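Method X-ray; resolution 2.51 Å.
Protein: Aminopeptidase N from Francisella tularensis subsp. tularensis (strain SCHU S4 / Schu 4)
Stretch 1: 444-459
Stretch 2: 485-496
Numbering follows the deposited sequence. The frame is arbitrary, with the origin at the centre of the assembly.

Stretch 1, residues 444-459: DFSLFKRWYAQSGTPN
Stretch 2 485-496: ADQKEKQALHIP

Residues 444-459 and 485-496 pack against each other with 886 Å² buried between them, both sides summed. After an extended D444 and F445 at -111/45, residues 446-449 take helical phi/psi without the regular bonds, with a type I turn from L447 to R450; the chain then passes through a weakly bonded helix at about 450-453 and leaves Q454 in an extended conformation (-85/132). The second has no regular structure before the strand at 495-496: A485, D486 and K488 are bent, with phi/psi -61/-42, -74/-33 and -104/-20, while Q487 and 489-494 are extended. The two run in opposite directions: F448 lies beside H494 (CA to CA 5.1 Å), Q454 beside K490 (7.0 Å) and S455 beside Q487 (7.3 Å).

The principal bump is L493, which loses 121 Å² to the other stretch. Its m,t rotamer carries CD1 over one face of the W451 indole, 3.7 Å from the centroid of the six-membered ring and 9° off the normal. The hollow is completed by P458, whose CG is 3.8 Å from L493 CD1, by Q454, whose NE2 is 3.6 Å from the same methyl, and by R450, whose CG lies 3.6 Å from L493 CD2. A branched aliphatic side chain suits this site: CD1 covers the indole face while CD2 reaches R450 CG, and both methyls lie near Q454 NE2.

At its edge, W451 (chi1 -83°, chi2 104°) donates from NE1 to H494 O at 2.8 Å and 167°, so the buried indole nitrogen is satisfied by backbone. Separately, W451 CZ2 touches I495 CD1 at 3.5 Å. I495, with both chi angles m, thus extends the apolar surface beyond the hydrogen bond.

At the turn, H494 points toward the first stretch and sits against F448, with H494 CB 3.9 Å from F448 CA. Its t rotamer places ND1 4.0 Å from F448 CB and CE1 4.4 Å from F445 CD1, at the edge of the F445 ring. L447 (t,p) covers the neighbouring backbone, CD1 lying 3.8 Å from A492 O and CD2 4.2 Å from H494 N.

Beyond the leucine pocket the contact becomes polar. Q454, chi1 t and chi2 149°, reaches Q491 with both ends of its amide: OE1 accepts from Q491 N at 2.9 Å, and NE2 gives a weak bond to Q491 O at 3.3 Å. One glutamine amide therefore pairs with the donor and acceptor of a single extended residue. R450 (t,p,t) stretches alongside and gives Q454 OE1 a weak bond from NH2 at 3.2 Å; its NE lies 3.0 Å from Q491 OE1, but at an angle too poor for a hydrogen bond.

The far end closes around S455. Its N donates to Q487 OE1 at 3.2 Å and 169°, and its O accepts from K490 NZ at 3.1 Å. K490 (m,m,t,t) brings NZ within 3.2 Å of Q487 OE1 as well, a hydrogen bond that ties the two side chains together beside the serine backbone. S455 OG adds a weak bond to D486 OD1 at 3.3 Å. G456 follows at phi/psi 87/159, where a CB would be jammed against the preceding carbonyl oxygen, so the backbone itself calls for glycine.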

# COMPACT_ATOMS: atom_id res chain seq x y z
N ASP A 444 14.62 -25.96 -9.34
CA ASP A 444 13.53 -26.64 -8.64
C ASP A 444 13.06 -25.81 -7.43
O ASP A 444 13.77 -25.72 -6.42
CB ASP A 444 13.98 -28.03 -8.18
CG ASP A 444 12.81 -28.89 -7.70
OD1 ASP A 444 11.78 -28.95 -8.39
OD2 ASP A 444 12.94 -29.52 -6.62
N PHE A 445 11.86 -25.23 -7.55
CA PHE A 445 11.24 -24.46 -6.47
C PHE A 445 10.02 -25.18 -5.88
O PHE A 445 8.98 -24.56 -5.65
CB PHE A 445 10.81 -23.07 -6.98
CG PHE A 445 11.95 -22.15 -7.30
CD1 PHE A 445 12.95 -21.89 -6.37
CD2 PHE A 445 12.00 -21.49 -8.52
CE1 PHE A 445 13.99 -21.03 -6.67
CE2 PHE A 445 13.03 -20.62 -8.82
CZ PHE A 445 14.03 -20.39 -7.90
N SER A 446 10.14 -26.48 -5.64
CA SER A 446 9.03 -27.25 -5.05
C SER A 446 8.85 -26.91 -3.57
O SER A 446 7.72 -26.76 -3.10
CB SER A 446 9.25 -28.75 -5.23
OG SER A 446 8.92 -29.16 -6.54
N LEU A 447 9.96 -26.79 -2.85
CA LEU A 447 9.94 -26.47 -1.42
C LEU A 447 9.56 -25.01 -1.19
O LEU A 447 8.97 -24.66 -0.16
CB LEU A 447 11.30 -26.74 -0.78
CG LEU A 447 11.32 -26.81 0.75
CD1 LEU A 447 10.72 -28.12 1.26
CD2 LEU A 447 12.74 -26.63 1.27
N PHE A 448 9.91 -24.15 -2.13
CA PHE A 448 9.56 -22.74 -2.05
C PHE A 448 8.05 -22.52 -2.11
O PHE A 448 7.54 -21.59 -1.48
CB PHE A 448 10.26 -21.97 -3.17
CG PHE A 448 10.07 -20.49 -3.08
CD1 PHE A 448 10.86 -19.74 -2.23
CD2 PHE A 448 9.10 -19.86 -3.83
CE1 PHE A 448 10.69 -18.37 -2.14
CE2 PHE A 448 8.92 -18.49 -3.75
CZ PHE A 448 9.72 -17.75 -2.90
N LYS A 449 7.33 -23.36 -2.86
CA LYS A 449 5.86 -23.27 -2.97
C LYS A 449 5.13 -23.33 -1.63
O LYS A 449 4.03 -22.80 -1.49
CB LYS A 449 5.32 -24.36 -3.90
CG LYS A 449 5.55 -24.04 -5.37
CD LYS A 449 5.25 -25.23 -6.27
CE LYS A 449 5.54 -24.89 -7.72
NZ LYS A 449 5.39 -26.06 -8.61
N ARG A 450 5.77 -23.98 -0.65
CA ARG A 450 5.25 -24.07 0.72
C ARG A 450 5.03 -22.70 1.40
O ARG A 450 4.29 -22.61 2.39
CB ARG A 450 6.21 -24.95 1.55
CG ARG A 450 5.80 -25.24 2.99
CD ARG A 450 4.42 -25.85 3.10
NE ARG A 450 4.02 -26.03 4.50
CZ ARG A 450 2.78 -26.26 4.92
NH1 ARG A 450 1.78 -26.35 4.05
NH2 ARG A 450 2.54 -26.40 6.22
N TRP A 451 5.67 -21.64 0.89
CA TRP A 451 5.42 -20.26 1.36
C TRP A 451 3.96 -19.80 1.16
O TRP A 451 3.44 -19.02 1.96
CB TRP A 451 6.34 -19.26 0.65
CG TRP A 451 7.72 -19.15 1.24
CD1 TRP A 451 8.88 -19.67 0.74
CD2 TRP A 451 8.08 -18.45 2.44
NE1 TRP A 451 9.93 -19.35 1.56
CE2 TRP A 451 9.47 -18.60 2.61
CE3 TRP A 451 7.36 -17.72 3.40
CZ2 TRP A 451 10.16 -18.04 3.69
CZ3 TRP A 451 8.05 -17.16 4.47
CH2 TRP A 451 9.44 -17.33 4.61
N TYR A 452 3.33 -20.28 0.09
CA TYR A 452 1.94 -19.92 -0.21
C TYR A 452 0.93 -20.57 0.74
O TYR A 452 -0.11 -19.98 1.04
CB TYR A 452 1.61 -20.25 -1.67
CG TYR A 452 2.28 -19.29 -2.62
CD1 TYR A 452 1.66 -18.10 -2.98
CD2 TYR A 452 3.55 -19.55 -3.12
CE1 TYR A 452 2.28 -17.20 -3.82
CE2 TYR A 452 4.18 -18.66 -3.97
CZ TYR A 452 3.54 -17.48 -4.32
OH TYR A 452 4.15 -16.58 -5.17
N ALA A 453 1.25 -21.77 1.22
CA ALA A 453 0.36 -22.54 2.09
C ALA A 453 0.56 -22.24 3.58
O ALA A 453 -0.41 -22.25 4.35
CB ALA A 453 0.53 -24.03 1.84
N GLN A 454 1.79 -21.96 4.00
CA GLN A 454 2.11 -21.84 5.42
C GLN A 454 1.86 -20.46 6.02
O GLN A 454 2.28 -19.43 5.48
CB GLN A 454 3.57 -22.24 5.68
CG GLN A 454 3.95 -22.21 7.16
CD GLN A 454 5.01 -23.23 7.52
OE1 GLN A 454 4.76 -24.44 7.49
NE2 GLN A 454 6.20 -22.76 7.86
N SER A 455 1.19 -20.46 7.18
CA SER A 455 0.87 -19.24 7.92
C SER A 455 1.93 -18.96 8.99
O SER A 455 2.72 -19.84 9.33
CB SER A 455 -0.51 -19.39 8.57
OG SER A 455 -0.90 -18.21 9.24
N GLY A 456 1.94 -17.73 9.49
CA GLY A 456 2.83 -17.36 10.60
C GLY A 456 4.22 -16.90 10.20
O GLY A 456 4.71 -17.20 9.11
N THR A 457 4.85 -16.16 11.12
CA THR A 457 6.20 -15.63 10.97
C THR A 457 7.21 -16.67 11.45
O THR A 457 7.12 -17.13 12.58
CB THR A 457 6.39 -14.36 11.83
OG1 THR A 457 5.40 -13.38 11.47
CG2 THR A 457 7.78 -13.77 11.64
N PRO A 458 8.18 -17.04 10.59
CA PRO A 458 9.25 -17.93 11.07
C PRO A 458 10.29 -17.22 11.95
O PRO A 458 10.67 -16.08 11.68
CB PRO A 458 9.90 -18.46 9.78
CG PRO A 458 8.99 -18.07 8.67
CD PRO A 458 8.24 -16.86 9.13
N ASN A 459 10.74 -17.91 13.00
CA ASN A 459 11.79 -17.41 13.90
C ASN A 459 13.11 -18.10 13.59
O ASN A 459 13.19 -19.33 13.59
CB ASN A 459 11.41 -17.68 15.35
CG ASN A 459 10.16 -16.95 15.78
OD1 ASN A 459 10.19 -15.76 16.09
ND2 ASN A 459 9.04 -17.66 15.81
N ALA A 485 -3.59 -20.03 14.99
CA ALA A 485 -5.02 -20.34 15.10
C ALA A 485 -5.55 -21.10 13.88
O ALA A 485 -6.32 -22.05 14.02
CB ALA A 485 -5.81 -19.05 15.32
N ASP A 486 -5.12 -20.68 12.69
CA ASP A 486 -5.59 -21.28 11.43
C ASP A 486 -5.00 -22.68 11.16
O ASP A 486 -5.67 -23.53 10.56
CB ASP A 486 -5.34 -20.35 10.24
CG ASP A 486 -3.88 -19.95 10.09
OD1 ASP A 486 -3.27 -19.48 11.08
OD2 ASP A 486 -3.34 -20.10 8.98
N GLN A 487 -3.76 -22.90 11.58
CA GLN A 487 -3.14 -24.23 11.49
C GLN A 487 -1.95 -24.37 12.44
O GLN A 487 -1.20 -23.41 12.65
CB GLN A 487 -2.69 -24.52 10.06
CG GLN A 487 -1.89 -23.41 9.40
CD GLN A 487 -1.00 -23.90 8.28
OE1 GLN A 487 0.06 -23.33 8.03
NE2 GLN A 487 -1.41 -24.97 7.61
N LYS A 488 -1.80 -25.56 13.01
CA LYS A 488 -0.73 -25.85 13.96
C LYS A 488 0.42 -26.68 13.38
O LYS A 488 1.53 -26.69 13.92
CB LYS A 488 -1.32 -26.53 15.20
CG LYS A 488 -2.08 -25.56 16.10
CD LYS A 488 -3.49 -26.02 16.42
CE LYS A 488 -4.35 -24.86 16.92
NZ LYS A 488 -5.76 -25.27 17.14
N GLU A 489 0.16 -27.38 12.27
CA GLU A 489 1.18 -28.14 11.54
C GLU A 489 2.08 -27.20 10.72
O GLU A 489 1.57 -26.37 9.95
CB GLU A 489 0.53 -29.22 10.65
CG GLU A 489 -0.37 -28.73 9.51
CD GLU A 489 -1.82 -28.50 9.92
OE1 GLU A 489 -2.72 -28.69 9.06
OE2 GLU A 489 -2.08 -28.12 11.08
N LYS A 490 3.40 -27.34 10.87
CA LYS A 490 4.37 -26.45 10.23
C LYS A 490 5.57 -27.21 9.64
O LYS A 490 5.80 -28.37 9.97
CB LYS A 490 4.88 -25.40 11.23
CG LYS A 490 3.79 -24.59 11.93
CD LYS A 490 3.11 -23.61 10.98
CE LYS A 490 1.79 -23.12 11.56
NZ LYS A 490 1.15 -22.08 10.72
N GLN A 491 6.33 -26.54 8.78
CA GLN A 491 7.41 -27.17 8.02
C GLN A 491 8.63 -26.26 7.79
O GLN A 491 8.58 -25.06 8.06
CB GLN A 491 6.89 -27.63 6.65
CG GLN A 491 5.85 -28.73 6.70
CD GLN A 491 5.60 -29.35 5.34
OE1 GLN A 491 5.52 -28.64 4.33
NE2 GLN A 491 5.47 -30.67 5.31
N ALA A 492 9.71 -26.86 7.30
CA ALA A 492 10.92 -26.13 6.93
C ALA A 492 10.77 -25.48 5.55
O ALA A 492 10.64 -26.17 4.54
CB ALA A 492 12.12 -27.05 6.94
N LEU A 493 10.77 -24.15 5.53
CA LEU A 493 10.65 -23.38 4.29
C LEU A 493 11.99 -23.20 3.57
O LEU A 493 13.05 -23.56 4.09
CB LEU A 493 10.06 -22.00 4.60
CG LEU A 493 8.71 -22.00 5.30
CD1 LEU A 493 8.43 -20.64 5.92
CD2 LEU A 493 7.61 -22.39 4.33
N HIS A 494 11.92 -22.64 2.37
CA HIS A 494 13.09 -22.26 1.58
C HIS A 494 13.42 -20.80 1.92
O HIS A 494 12.72 -19.88 1.47
CB HIS A 494 12.75 -22.41 0.09
CG HIS A 494 13.94 -22.37 -0.81
ND1 HIS A 494 13.94 -22.98 -2.05
CD2 HIS A 494 15.17 -21.82 -0.66
CE1 HIS A 494 15.12 -22.79 -2.63
NE2 HIS A 494 15.88 -22.10 -1.81
N ILE A 495 14.47 -20.59 2.72
CA ILE A 495 14.86 -19.24 3.15
C ILE A 495 16.15 -18.80 2.44
O ILE A 495 17.17 -19.48 2.57
CB ILE A 495 15.13 -19.14 4.68
CG1 ILE A 495 14.19 -20.03 5.51
CG2 ILE A 495 15.05 -17.69 5.15
CD1 ILE A 495 12.74 -19.64 5.46
N PRO A 496 16.11 -17.69 1.69
CA PRO A 496 17.33 -17.09 1.17
C PRO A 496 17.94 -16.12 2.17
O PRO A 496 17.26 -15.22 2.67
CB PRO A 496 16.84 -16.34 -0.07
CG PRO A 496 15.44 -15.96 0.24
CD PRO A 496 14.91 -16.99 1.21